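Local atomic coordinates of glutathione S-transferase (Agrobacterium tumefaciens, PDB entry 2YCD), a protein that binds glutathione conjugates and probably transfers glutathione to electrophilic compounds, a reaction of the kind used in herbicide detoxification. Residues K14-I19 with V45-H50; T20-S25 with G71-Y76; V38-E43 with P211-A216; A162-R167 with G198-Y203. All blocks are in the same frame, centred on the assembly; numbering follows the deposited sequence.

Contact 1: K14-I19 with V45-H50; sequences KPNPTI and VGQPYH
This is the start of a parallel strand pairing, where the first strand of the thioredoxin-like domain meets the chain returning from helix 35-45 in a beta-alpha-beta crossover. Two backbone bonds bracket Thr18: His50 N gives its hydrogen to Pro17 O (3.0 Å), and His50 O receives one from Ile19 N at 2.9 Å. Thr18 and His50 point to the same face of the sheet. Upstream, side chains take over. Asn16 CG stands anti to its carbonyl carbon (chi1 -64°), which brings the amide obliquely across to the imidazole, planes 32° apart; ND2 comes in at the ring edge, tilted from its plane, and donates to His50 NE2 over 3.0 Å. Gln47 bends at chi2 so that its NE2 donates almost straight to Pro48 O at 2.9 Å, and a water links that same nitrogen to Lys14 O. Pro17 CG packs 4.0 Å from Tyr49 CB, while Tyr49 OH turns to Arg39. Because His50 NE2 accepts from an amide, the imidazole is probably neutral, with its proton on ND1.

Contact 2: T20-S25 with G71-Y76; sequences TVFERS and GQIPSY. With GTB (S-(p-nitrobenzyl)glutathione), chain B.
Strand 18-22 meets the cis-proline loop that leads into strand 75-78, the glutathione-binding signature of the thioredoxin-like GST domain; the peptide bond before Pro74 is cis. The polar part centres on Thr20. Its OG1, placed between backbone N and carbonyl carbon (chi1 52°), accepts from Ser75 N at 2.8 Å, while Thr20 N donates to Ser75 O, approaching from above the carbonyl plane. A water 2.5 Å from Thr20 OG1 donates to Gln72 O, tying the loop back to the strand. Thr20 O, buried here, has Pro74 CA as a CA-H...O neighbour but no hydrogen-bond partner. The apolar part is Ile73 against Phe22: the two side chains cross at about a right angle, Ile73 CG1 lying over one face of the ring, 4.2 Å from its centroid, and Ile73 CD1 4.0 Å from Phe22 CE2. Met59 packs on both side chains. With the ligand, S-(p-nitrobenzyl)glutathione, the Ile73 backbone pairs as a strand would: N donates to GTB O2 at 2.9 Å and O accepts from GTB N2 at 2.8 Å. Gln72, extended beyond CG, sends NE2 to the glycyl carboxylate, meeting GTB O31 at 2.9 Å.

Contact 3: V38-E43 with P211-A216; sequences VRWALE and PAFKRA
Helix 35-45 of the thioredoxin-like domain packs against helix 211-225, the last helix of the all-helical domain, so this is an interface between the two GST domains. The axes of the short segments approach to 8.1 Å, with their N-to-C directions 130° apart. Alanines make the tight side possible: Ala216 CB sits 3.7 Å from Arg39 CB, and Ala212 CB comes equally close to Glu43 CB. Next to them Trp40 and Phe213, each with CG anti to its backbone N, form a T-shaped pair. The Phe213 edge points at the face of the indole's six-membered ring, planes at 90°, Phe213 CD2 leading, 3.7 Å from Trp40 CE3, while Phe213 CB lies over the five-membered ring as a CH-pi contact. Trp40 NE1 bonds to Glu44, and residues of helix 176-185 also pack on the indole. On the solvent side close apolar packing gives way to charged side chains. Arg215, bent at chi3, grips Glu43 side-on with its guanidinium edge: NH2 donates to Glu43 O at 3.0 Å, and NE makes a salt bridge with Glu43 OE1 at 2.7 Å. That carboxylate is met from above its plane and turned 64° from the guanidinium. Its other oxygen, Glu43 OE2, accepts from a water at 2.6 Å.

Contact 4: A162-R167 with G198-Y203; sequences AWLGDR and GNLLAY
Within the all-helical C-terminal domain of the GST fold, the C-terminal end of helix 142-164 rests on the first turns of helix 198-208, joined by a small leucine-tyrosine cluster and one side-chain-to-backbone hydrogen bond. Leu164 points toward the other helix with CG anti to its backbone N (chi1 -176°), and the CD2 branch does most of the touching. That methyl lies 3.9 Å from Tyr203 CB, at the root of the tyrosine, with the two side chains crossing obliquely; it also reaches Leu200 CD2 at 4.1 Å, methyl to methyl. Tyr203 CG is likewise anti to its backbone N, and its hydroxyl runs on to bond with Asp178. Asn199 takes the crowded position between backbone N and carbonyl carbon (chi1 72°), which swings its amide across to the turn after the helix. There ND2 donates to Gly165 O over 3.1 Å, nearly straight at 175°, in the amide plane and on a lone pair of the carbonyl. The other end of the amide, OD1, is held by Ser161, so both sides fix its rotation. Gly165, with positive phi, is the second residue of a type II' turn that runs from Leu164 to Arg167, closed by Arg167 N donating to Leu164 O. Around this joint, Leu157 and Leu160 of helix 142-164 pack on Leu200, Leu170 covers Leu164 and Tyr203, and helix 176-185 lies against the tyrosine.

How the contacts relate
From the N terminus, strand 18-22 enters contact 1 with its first residues and contact 2 with its later ones. Contact 1 closes the loop round helix 35-45; contact 2 opens inside that loop and closes beyond it, so the two cross, touching where Pro17 and Ile19 pack on Tyr76 and Ser75. Contact 3 starts within both loops, on helix 35-45, and closes only at helix 211-225, crossing both and tying the thioredoxin-like domain to the helical one. Gln47 N to Leu42 O, probably a hydrogen bond, links contacts 1 and 3. Contact 4 is nested inside contact 3's loop, wholly within the helical domain, its centre about 31 Å from that of contact 2.

Contact 1: K14-I19 with V45-H50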
loop_
_atom_site.group_PDB
_atom_site.type_symbol
_atom_site.label_atom_id
_atom_site.label_comp_id
_atom_site.label_asym_id
_atom_site.label_seq_id
_atom_site.Cartn_x
_atom_site.Cartn_y
_atom_site.Cartn_z
ATOM N N LYS A 14 27.064 3.917 -14.647
ATOM C CA LYS A 14 25.675 3.896 -14.200
ATOM C C LYS A 14 25.246 5.285 -13.742
ATOM O O LYS A 14 25.855 5.864 -12.848
ATOM C CB LYS A 14 25.495 2.887 -13.078
ATOM N N PRO A 15 24.189 5.825 -14.354
ATOM C CA PRO A 15 23.779 7.189 -14.015
ATOM C C PRO A 15 23.047 7.250 -12.677
ATOM O O PRO A 15 22.214 6.391 -12.381
ATOM C CB PRO A 15 22.831 7.549 -15.156
ATOM C CG PRO A 15 22.256 6.263 -15.581
ATOM C CD PRO A 15 23.324 5.224 -15.382
ATOM N N ASN A 16 23.367 8.255 -11.871
ATOM C CA ASN A 16 22.599 8.572 -10.668
ATOM C C ASN A 16 21.127 8.764 -11.018
ATOM O O ASN A 16 20.813 9.278 -12.082
ATOM C CB ASN A 16 23.104 9.894 -10.089
ATOM C CG ASN A 16 24.548 9.837 -9.619
ATOM O OD1 ASN A 16 25.104 8.769 -9.328
ATOM N ND2 ASN A 16 25.165 11.009 -9.538
ATOM N N PRO A 17 20.220 8.364 -10.119
ATOM C CA PRO A 17 18.803 8.624 -10.350
ATOM C C PRO A 17 18.412 10.068 -9.996
ATOM O O PRO A 17 19.109 10.764 -9.240
ATOM C CB PRO A 17 18.123 7.637 -9.398
ATOM C CG PRO A 17 19.057 7.568 -8.243
ATOM C CD PRO A 17 20.452 7.632 -8.861
ATOM N N THR A 18 17.301 10.504 -10.585
ATOM C CA THR A 18 16.713 11.809 -10.336
ATOM C C THR A 18 15.288 11.609 -9.806
ATOM O O THR A 18 14.508 10.856 -10.387
ATOM C CB THR A 18 16.659 12.654 -11.623
ATOM O OG1 THR A 18 18.000 12.850 -12.088
ATOM C CG2 THR A 18 16.006 14.011 -11.347
ATOM N N ILE A 19 14.966 12.260 -8.696
ATOM C CA ILE A 19 13.632 12.155 -8.124
ATOM C C ILE A 19 12.903 13.489 -8.147
ATOM O O ILE A 19 13.521 14.555 -8.037
ATOM C CB ILE A 19 13.667 11.584 -6.708
ATOM C CG1 ILE A 19 14.300 12.569 -5.746
ATOM C CG2 ILE A 19 14.392 10.215 -6.701
ATOM C CD1 ILE A 19 14.248 12.097 -4.297
ATOM N N VAL A 45 22.024 3.381 1.248
ATOM C CA VAL A 45 22.829 2.545 0.354
ATOM C C VAL A 45 24.020 3.307 -0.253
ATOM O O VAL A 45 24.854 2.706 -0.943
ATOM C CB VAL A 45 21.980 1.847 -0.750
ATOM C CG1 VAL A 45 20.831 1.036 -0.120
ATOM C CG2 VAL A 45 21.441 2.846 -1.771
ATOM N N GLY A 46 24.125 4.608 0.017
ATOM C CA GLY A 46 25.251 5.397 -0.458
ATOM C C GLY A 46 25.177 5.692 -1.948
ATOM O O GLY A 46 26.198 5.776 -2.627
ATOM N N GLN A 47 23.965 5.857 -2.468
ATOM C CA GLN A 47 23.772 6.211 -3.877
ATOM C C GLN A 47 23.546 7.718 -4.064
ATOM O O GLN A 47 22.508 8.242 -3.658
ATOM C CB GLN A 47 22.573 5.449 -4.442
ATOM C CG GLN A 47 22.174 5.892 -5.841
ATOM C CD GLN A 47 23.226 5.542 -6.858
ATOM O OE1 GLN A 47 23.548 4.368 -7.042
ATOM N NE2 GLN A 47 23.788 6.558 -7.511
ATOM N N PRO A 48 24.504 8.433 -4.699
ATOM C CA PRO A 48 24.255 9.846 -5.017
ATOM C C PRO A 48 23.032 10.011 -5.915
ATOM O O PRO A 48 22.748 9.149 -6.742
ATOM C CB PRO A 48 25.531 10.286 -5.762
ATOM C CG PRO A 48 26.568 9.261 -5.382
ATOM C CD PRO A 48 25.827 7.972 -5.168
ATOM N N TYR A 49 22.290 11.094 -5.726
ATOM C CA TYR A 49 21.086 11.308 -6.513
ATOM C C TYR A 49 20.865 12.796 -6.744
ATOM O O TYR A 49 21.575 13.666 -6.179
ATOM C CB TYR A 49 19.861 10.665 -5.829
ATOM C CG TYR A 49 19.457 11.343 -4.532
ATOM C CD1 TYR A 49 20.076 11.018 -3.330
ATOM C CD2 TYR A 49 18.462 12.311 -4.511
ATOM C CE1 TYR A 49 19.713 11.632 -2.132
ATOM C CE2 TYR A 49 18.088 12.935 -3.311
ATOM C CZ TYR A 49 18.734 12.603 -2.136
ATOM O OH TYR A 49 18.362 13.222 -0.960
ATOM N N HIS A 50 19.882 13.085 -7.578
ATOM C CA HIS A 50 19.542 14.444 -7.963
ATOM C C HIS A 50 18.056 14.653 -7.799
ATOM O O HIS A 50 17.286 13.680 -7.745
ATOM C CB HIS A 50 19.972 14.702 -9.417
ATOM C CG HIS A 50 21.379 14.290 -9.680
ATOM N ND1 HIS A 50 22.454 15.098 -9.374
ATOM C CD2 HIS A 50 21.903 13.120 -10.122
ATOM C CE1 HIS A 50 23.574 14.462 -9.653
ATOM N NE2 HIS A 50 23.268 13.256 -10.109
HETATM O O HOH W 1 25.524 5.957 -10.107
#

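Contact 2: T20-S25 with G71-Y76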
loop_
_atom_site.group_PDB
_atom_site.type_symbol
_atom_site.label_atom_id
_atom_site.label_comp_id
_atom_site.label_asym_id
_atom_site.label_seq_id
_atom_site.Cartn_x
_atom_site.Cartn_y
_atom_site.Cartn_z
ATOM N N THR A 20 11.596 13.449 -8.325
ATOM C CA THR A 20 10.822 14.689 -8.285
ATOM C C THR A 20 10.352 14.985 -6.872
ATOM O O THR A 20 10.023 14.070 -6.095
ATOM C CB THR A 20 9.612 14.644 -9.220
ATOM O OG1 THR A 20 8.854 13.458 -8.932
ATOM C CG2 THR A 20 10.044 14.654 -10.702
ATOM N N VAL A 21 10.334 16.274 -6.537
ATOM C CA VAL A 21 10.008 16.753 -5.190
ATOM C C VAL A 21 9.260 18.076 -5.329
ATOM O O VAL A 21 9.288 18.683 -6.399
ATOM C CB VAL A 21 11.278 16.985 -4.328
ATOM C CG1 VAL A 21 12.152 15.726 -4.304
ATOM C CG2 VAL A 21 12.081 18.199 -4.831
ATOM N N PHE A 22 8.566 18.505 -4.277
ATOM C CA PHE A 22 7.923 19.824 -4.291
ATOM C C PHE A 22 8.987 20.921 -4.333
ATOM O O PHE A 22 9.971 20.875 -3.591
ATOM C CB PHE A 22 7.103 20.069 -3.013
ATOM C CG PHE A 22 5.824 19.281 -2.901
ATOM C CD1 PHE A 22 4.719 19.595 -3.681
ATOM C CD2 PHE A 22 5.703 18.292 -1.938
ATOM C CE1 PHE A 22 3.525 18.898 -3.537
ATOM C CE2 PHE A 22 4.518 17.580 -1.790
ATOM C CZ PHE A 22 3.425 17.882 -2.586
ATOM N N GLU A 23 8.777 21.928 -5.173
ATOM C CA GLU A 23 9.559 23.156 -5.066
ATOM C C GLU A 23 9.282 23.865 -3.738
ATOM O O GLU A 23 10.208 24.322 -3.075
ATOM C CB GLU A 23 9.272 24.076 -6.251
ATOM C CG GLU A 23 10.166 25.303 -6.308
ATOM C CD GLU A 23 9.931 26.109 -7.564
ATOM O OE1 GLU A 23 8.757 26.419 -7.848
ATOM O OE2 GLU A 23 10.914 26.413 -8.275
ATOM N N ARG A 24 8.008 23.958 -3.370
ATOM C CA ARG A 24 7.611 24.565 -2.093
ATOM C C ARG A 24 6.740 23.596 -1.313
ATOM O O ARG A 24 5.516 23.647 -1.398
ATOM C CB ARG A 24 6.862 25.889 -2.334
ATOM C CG ARG A 24 7.732 26.974 -2.955
ATOM C CD ARG A 24 6.882 28.108 -3.508
ATOM N NE ARG A 24 7.624 28.972 -4.425
ATOM C CZ ARG A 24 8.287 30.069 -4.071
ATOM N NH1 ARG A 24 8.322 30.467 -2.805
ATOM N NH2 ARG A 24 8.920 30.775 -4.996
ATOM N N SER A 25 7.375 22.709 -0.546
ATOM C CA SER A 25 6.638 21.650 0.136
ATOM C C SER A 25 5.671 22.184 1.183
ATOM O O SER A 25 6.006 23.099 1.931
ATOM C CB SER A 25 7.587 20.668 0.801
ATOM O OG SER A 25 6.848 19.604 1.360
ATOM N N GLY A 71 -0.174 12.635 -11.239
ATOM C CA GLY A 71 0.252 14.012 -11.030
ATOM C C GLY A 71 0.791 14.301 -9.641
ATOM O O GLY A 71 0.636 15.419 -9.130
ATOM N N GLN A 72 1.426 13.300 -9.030
ATOM C CA GLN A 72 1.943 13.437 -7.680
ATOM C C GLN A 72 3.455 13.231 -7.661
ATOM O O GLN A 72 4.054 12.843 -8.665
ATOM C CB GLN A 72 1.255 12.434 -6.745
ATOM C CG GLN A 72 -0.235 12.730 -6.570
ATOM C CD GLN A 72 -0.849 12.013 -5.403
ATOM O OE1 GLN A 72 -0.861 10.780 -5.359
ATOM N NE2 GLN A 72 -1.393 12.778 -4.456
ATOM N N ILE A 73 4.068 13.485 -6.507
ATOM C CA ILE A 73 5.487 13.151 -6.295
ATOM C C ILE A 73 5.578 12.086 -5.184
ATOM O O ILE A 73 4.677 11.976 -4.352
ATOM C CB ILE A 73 6.348 14.418 -5.978
ATOM C CG1 ILE A 73 5.935 15.101 -4.661
ATOM C CG2 ILE A 73 6.258 15.430 -7.117
ATOM C CD1 ILE A 73 6.657 14.561 -3.425
ATOM N N PRO A 74 6.654 11.294 -5.155
ATOM C CA PRO A 74 7.825 11.327 -6.042
ATOM C C PRO A 74 7.762 10.373 -7.230
ATOM O O PRO A 74 7.069 9.358 -7.214
ATOM C CB PRO A 74 8.951 10.854 -5.116
ATOM C CG PRO A 74 8.269 9.860 -4.199
ATOM C CD PRO A 74 6.856 10.376 -4.005
ATOM N N SER A 75 8.504 10.708 -8.275
ATOM C CA SER A 75 8.858 9.743 -9.307
ATOM C C SER A 75 10.372 9.623 -9.291
ATOM O O SER A 75 11.059 10.433 -8.653
ATOM C CB SER A 75 8.352 10.201 -10.689
ATOM O OG SER A 75 8.915 11.445 -11.072
ATOM N N TYR A 76 10.877 8.635 -10.013
ATOM C CA TYR A 76 12.279 8.247 -10.001
ATOM C C TYR A 76 12.664 7.953 -11.445
ATOM O O TYR A 76 11.993 7.171 -12.115
ATOM C CB TYR A 76 12.405 6.988 -9.139
ATOM C CG TYR A 76 13.735 6.267 -9.093
ATOM C CD1 TYR A 76 14.103 5.375 -10.103
ATOM C CD2 TYR A 76 14.571 6.393 -8.002
ATOM C CE1 TYR A 76 15.298 4.670 -10.032
ATOM C CE2 TYR A 76 15.766 5.686 -7.928
ATOM C CZ TYR A 76 16.118 4.834 -8.939
ATOM O OH TYR A 76 17.314 4.149 -8.842
HETATM N N1 GTB B . 1.023 6.332 -3.374
HETATM C CA1 GTB B . 1.871 7.477 -3.732
HETATM C C1 GTB B . 3.280 7.251 -3.248
HETATM O O11 GTB B . 3.421 6.685 -2.143
HETATM O O12 GTB B . 4.243 7.646 -3.949
HETATM C CB1 GTB B . 1.246 8.750 -3.138
HETATM C CG1 GTB B . 2.001 9.997 -3.592
HETATM C CD1 GTB B . 1.472 11.252 -2.926
HETATM O OE1 GTB B . 0.520 11.178 -2.149
HETATM N N2 GTB B . 2.106 12.386 -3.223
HETATM C CA2 GTB B . 1.719 13.673 -2.643
HETATM C C2 GTB B . 1.502 14.714 -3.697
HETATM O O2 GTB B . 2.196 14.765 -4.710
HETATM C CB2 GTB B . 2.890 14.206 -1.796
HETATM S SG2 GTB B . 3.253 13.257 -0.357
HETATM N N3 GTB B . 0.527 15.593 -3.454
HETATM C CA3 GTB B . 0.199 16.718 -4.312
HETATM C C3 GTB B . -1.108 16.574 -5.037
HETATM O O31 GTB B . -1.842 15.597 -4.792
HETATM O O32 GTB B . -1.383 17.470 -5.869
HETATM C "C'" GTB B . 1.865 13.452 0.721
HETATM C "C1'" GTB B . 2.073 14.542 1.740
HETATM C "C2'" GTB B . 1.613 15.825 1.489
HETATM C "C3'" GTB B . 1.802 16.826 2.440
HETATM C "C4'" GTB B . 2.446 16.534 3.640
HETATM N N41 GTB B . 2.628 17.543 4.605
HETATM O O41 GTB B . 3.096 17.286 5.712
HETATM O O42 GTB B . 2.297 18.681 4.330
HETATM C "C5'" GTB B . 2.896 15.245 3.887
HETATM C "C6'" GTB B . 2.706 14.243 2.940
HETATM O O HOH W 2 6.598 12.912 -9.946
#

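Contact 3: V38-E43 with P211-A216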
loop_
_atom_site.group_PDB
_atom_site.type_symbol
_atom_site.label_atom_id
_atom_site.label_comp_id
_atom_site.label_asym_id
_atom_site.label_seq_id
_atom_site.Cartn_x
_atom_site.Cartn_y
_atom_site.Cartn_z
ATOM N N VAL A 38 12.291 7.859 0.059
ATOM C CA VAL A 38 13.165 7.600 -1.081
ATOM C C VAL A 38 14.581 8.173 -0.840
ATOM O O VAL A 38 15.573 7.487 -1.062
ATOM C CB VAL A 38 12.546 8.194 -2.367
ATOM C CG1 VAL A 38 13.520 8.060 -3.538
ATOM C CG2 VAL A 38 11.209 7.496 -2.684
ATOM N N ARG A 39 14.667 9.433 -0.415
ATOM C CA ARG A 39 15.948 10.055 -0.080
ATOM C C ARG A 39 16.675 9.236 0.982
ATOM O O ARG A 39 17.896 9.019 0.890
ATOM C CB ARG A 39 15.722 11.468 0.450
ATOM C CG ARG A 39 15.180 12.480 -0.557
ATOM C CD ARG A 39 14.977 13.794 0.193
ATOM N NE ARG A 39 14.537 14.941 -0.605
ATOM C CZ ARG A 39 15.378 15.771 -1.222
ATOM N NH1 ARG A 39 16.688 15.520 -1.257
ATOM N NH2 ARG A 39 14.899 16.828 -1.859
ATOM N N TRP A 40 15.953 8.823 2.015
ATOM C CA TRP A 40 16.549 8.054 3.098
ATOM C C TRP A 40 17.099 6.710 2.589
ATOM O O TRP A 40 18.244 6.324 2.904
ATOM C CB TRP A 40 15.496 7.893 4.205
ATOM C CG TRP A 40 15.967 7.225 5.492
ATOM C CD1 TRP A 40 17.248 6.816 5.806
ATOM C CD2 TRP A 40 15.155 6.906 6.627
ATOM N NE1 TRP A 40 17.264 6.253 7.072
ATOM C CE2 TRP A 40 15.993 6.287 7.588
ATOM C CE3 TRP A 40 13.786 7.055 6.910
ATOM C CZ2 TRP A 40 15.507 5.831 8.824
ATOM C CZ3 TRP A 40 13.305 6.613 8.140
ATOM C CH2 TRP A 40 14.166 6.010 9.086
ATOM N N ALA A 41 16.337 6.011 1.751
ATOM C CA ALA A 41 16.827 4.767 1.169
ATOM C C ALA A 41 18.109 4.983 0.362
ATOM O O ALA A 41 19.073 4.202 0.475
ATOM C CB ALA A 41 15.742 4.113 0.305
ATOM N N LEU A 42 18.116 6.007 -0.490
ATOM C CA LEU A 42 19.327 6.323 -1.270
ATOM C C LEU A 42 20.523 6.616 -0.367
ATOM O O LEU A 42 21.634 6.154 -0.637
ATOM C CB LEU A 42 19.059 7.484 -2.235
ATOM C CG LEU A 42 18.041 7.165 -3.340
ATOM C CD1 LEU A 42 17.482 8.433 -3.973
ATOM C CD2 LEU A 42 18.658 6.250 -4.407
ATOM N N GLU A 43 20.304 7.367 0.705
ATOM C CA GLU A 43 21.403 7.650 1.629
ATOM C C GLU A 43 21.893 6.413 2.388
ATOM O O GLU A 43 23.101 6.276 2.624
ATOM C CB GLU A 43 21.016 8.778 2.581
ATOM C CG GLU A 43 20.936 10.163 1.895
ATOM C CD GLU A 43 22.296 10.671 1.445
ATOM O OE1 GLU A 43 23.324 10.079 1.814
ATOM O OE2 GLU A 43 22.320 11.687 0.715
ATOM N N PRO A 211 22.624 8.287 10.651
ATOM C CA PRO A 211 23.225 9.340 9.818
ATOM C C PRO A 211 22.586 9.496 8.441
ATOM O O PRO A 211 22.502 10.627 7.938
ATOM C CB PRO A 211 24.695 8.900 9.688
ATOM C CG PRO A 211 24.909 7.953 10.826
ATOM C CD PRO A 211 23.605 7.302 11.134
ATOM N N ALA A 212 22.141 8.398 7.831
ATOM C CA ALA A 212 21.467 8.517 6.529
ATOM C C ALA A 212 20.151 9.278 6.642
ATOM O O ALA A 212 19.770 9.976 5.704
ATOM C CB ALA A 212 21.218 7.131 5.918
ATOM N N PHE A 213 19.439 9.114 7.757
ATOM C CA PHE A 213 18.212 9.872 7.951
ATOM C C PHE A 213 18.540 11.372 7.976
ATOM O O PHE A 213 17.859 12.176 7.326
ATOM C CB PHE A 213 17.501 9.498 9.254
ATOM C CG PHE A 213 16.218 10.273 9.478
ATOM C CD1 PHE A 213 16.231 11.553 10.031
ATOM C CD2 PHE A 213 15.002 9.725 9.090
ATOM C CE1 PHE A 213 15.025 12.261 10.195
ATOM C CE2 PHE A 213 13.814 10.422 9.264
ATOM C CZ PHE A 213 13.826 11.685 9.822
ATOM N N LYS A 214 19.590 11.751 8.703
ATOM C CA LYS A 214 19.965 13.153 8.809
ATOM C C LYS A 214 20.397 13.707 7.458
ATOM O O LYS A 214 20.065 14.849 7.125
ATOM C CB LYS A 214 21.079 13.342 9.845
ATOM C CG LYS A 214 21.586 14.777 9.890
ATOM C CD LYS A 214 22.497 15.034 11.074
ATOM C CE LYS A 214 23.023 16.460 11.039
ATOM N NZ LYS A 214 21.903 17.433 10.861
ATOM N N ARG A 215 21.125 12.918 6.670
ATOM C CA ARG A 215 21.522 13.409 5.346
ATOM C C ARG A 215 20.298 13.650 4.464
ATOM O O ARG A 215 20.206 14.649 3.753
ATOM C CB ARG A 215 22.524 12.471 4.658
ATOM C CG ARG A 215 23.907 12.405 5.334
ATOM C CD ARG A 215 24.929 11.635 4.526
ATOM N NE ARG A 215 24.565 10.246 4.258
ATOM C CZ ARG A 215 24.892 9.207 5.025
ATOM N NH1 ARG A 215 25.594 9.380 6.137
ATOM N NH2 ARG A 215 24.530 7.975 4.672
ATOM N N ALA A 216 19.346 12.730 4.496
ATOM C CA ALA A 216 18.106 12.915 3.737
ATOM C C ALA A 216 17.295 14.102 4.247
ATOM O O ALA A 216 16.795 14.888 3.462
ATOM C CB ALA A 216 17.276 11.635 3.765
HETATM O O HOH W 3 20.328 13.422 0.774
#

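Contact 4: A162-R167 with G198-Y203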
loop_
_atom_site.group_PDB
_atom_site.type_symbol
_atom_site.label_atom_id
_atom_site.label_comp_id
_atom_site.label_asym_id
_atom_site.label_seq_id
_atom_site.Cartn_x
_atom_site.Cartn_y
_atom_site.Cartn_z
ATOM N N ALA A 162 2.301 -3.738 20.581
ATOM C CA ALA A 162 2.356 -5.047 21.222
ATOM C C ALA A 162 3.234 -5.971 20.408
ATOM O O ALA A 162 4.029 -6.754 20.943
ATOM C CB ALA A 162 0.968 -5.625 21.360
ATOM N N TRP A 163 3.102 -5.896 19.094
ATOM C CA TRP A 163 3.892 -6.768 18.273
ATOM C C TRP A 163 5.394 -6.407 18.338
ATOM O O TRP A 163 6.257 -7.295 18.421
ATOM C CB TRP A 163 3.337 -6.810 16.842
ATOM C CG TRP A 163 4.095 -7.780 16.043
ATOM C CD1 TRP A 163 3.825 -9.110 15.858
ATOM C CD2 TRP A 163 5.320 -7.516 15.372
ATOM N NE1 TRP A 163 4.809 -9.680 15.091
ATOM C CE2 TRP A 163 5.744 -8.722 14.789
ATOM C CE3 TRP A 163 6.113 -6.377 15.220
ATOM C CZ2 TRP A 163 6.919 -8.816 14.042
ATOM C CZ3 TRP A 163 7.270 -6.480 14.488
ATOM C CH2 TRP A 163 7.660 -7.681 13.904
ATOM N N LEU A 164 5.716 -5.112 18.317
ATOM C CA LEU A 164 7.103 -4.689 18.291
ATOM C C LEU A 164 7.836 -5.093 19.570
ATOM O O LEU A 164 8.997 -5.470 19.518
ATOM C CB LEU A 164 7.219 -3.173 18.053
ATOM C CG LEU A 164 8.639 -2.623 17.901
ATOM C CD1 LEU A 164 9.254 -3.029 16.547
ATOM C CD2 LEU A 164 8.654 -1.106 18.075
ATOM N N GLY A 165 7.165 -5.008 20.713
ATOM C CA GLY A 165 7.825 -5.351 21.973
ATOM C C GLY A 165 9.143 -4.608 22.146
ATOM O O GLY A 165 9.170 -3.376 22.047
ATOM N N ASP A 166 10.224 -5.354 22.393
ATOM C CA ASP A 166 11.549 -4.778 22.580
ATOM C C ASP A 166 12.444 -4.903 21.338
ATOM O O ASP A 166 13.660 -4.717 21.421
ATOM C CB ASP A 166 12.238 -5.445 23.787
ATOM C CG ASP A 166 13.517 -4.741 24.196
ATOM O OD1 ASP A 166 13.479 -3.516 24.407
ATOM O OD2 ASP A 166 14.567 -5.412 24.305
ATOM N N ARG A 167 11.857 -5.193 20.184
ATOM C CA ARG A 167 12.652 -5.304 18.958
ATOM C C ARG A 167 13.283 -3.956 18.611
ATOM O O ARG A 167 12.624 -2.914 18.734
ATOM C CB ARG A 167 11.768 -5.751 17.788
ATOM C CG ARG A 167 11.172 -7.160 17.901
ATOM C CD ARG A 167 10.096 -7.382 16.845
ATOM N NE ARG A 167 9.460 -8.694 16.965
ATOM C CZ ARG A 167 9.650 -9.700 16.117
ATOM N NH1 ARG A 167 10.448 -9.550 15.066
ATOM N NH2 ARG A 167 9.032 -10.857 16.312
ATOM N N GLY A 198 5.325 4.377 24.213
ATOM C CA GLY A 198 6.737 4.572 24.455
ATOM C C GLY A 198 7.637 3.823 23.490
ATOM O O GLY A 198 8.629 4.380 23.023
ATOM N N ASN A 199 7.319 2.560 23.197
ATOM C CA ASN A 199 8.196 1.797 22.314
ATOM C C ASN A 199 8.122 2.273 20.855
ATOM O O ASN A 199 9.121 2.243 20.158
ATOM C CB ASN A 199 8.046 0.262 22.471
ATOM C CG ASN A 199 6.741 -0.286 21.914
ATOM O OD1 ASN A 199 5.748 0.424 21.771
ATOM N ND2 ASN A 199 6.733 -1.576 21.652
ATOM N N LEU A 200 6.962 2.763 20.428
ATOM C CA LEU A 200 6.851 3.324 19.076
ATOM C C LEU A 200 7.593 4.646 18.943
ATOM O O LEU A 200 8.267 4.889 17.931
ATOM C CB LEU A 200 5.379 3.477 18.675
ATOM C CG LEU A 200 4.518 2.209 18.614
ATOM C CD1 LEU A 200 3.161 2.560 18.044
ATOM C CD2 LEU A 200 5.167 1.104 17.807
ATOM N N LEU A 201 7.483 5.503 19.959
ATOM C CA LEU A 201 8.239 6.746 20.005
ATOM C C LEU A 201 9.740 6.476 19.941
ATOM O O LEU A 201 10.466 7.114 19.185
ATOM C CB LEU A 201 7.901 7.487 21.294
ATOM C CG LEU A 201 8.599 8.838 21.456
ATOM C CD1 LEU A 201 8.275 9.753 20.272
ATOM C CD2 LEU A 201 8.157 9.468 22.770
ATOM N N ALA A 202 10.210 5.528 20.745
ATOM C CA ALA A 202 11.627 5.188 20.781
ATOM C C ALA A 202 12.088 4.608 19.444
ATOM O O ALA A 202 13.214 4.861 19.001
ATOM C CB ALA A 202 11.914 4.205 21.933
ATOM N N TYR A 203 11.215 3.821 18.818
ATOM C CA TYR A 203 11.472 3.245 17.496
ATOM C C TYR A 203 11.661 4.353 16.440
ATOM O O TYR A 203 12.649 4.368 15.713
ATOM C CB TYR A 203 10.315 2.298 17.152
ATOM C CG TYR A 203 10.282 1.772 15.727
ATOM C CD1 TYR A 203 11.236 0.883 15.265
ATOM C CD2 TYR A 203 9.276 2.170 14.852
ATOM C CE1 TYR A 203 11.198 0.392 13.964
ATOM C CE2 TYR A 203 9.215 1.684 13.559
ATOM C CZ TYR A 203 10.171 0.805 13.109
ATOM O OH TYR A 203 10.124 0.349 11.811
#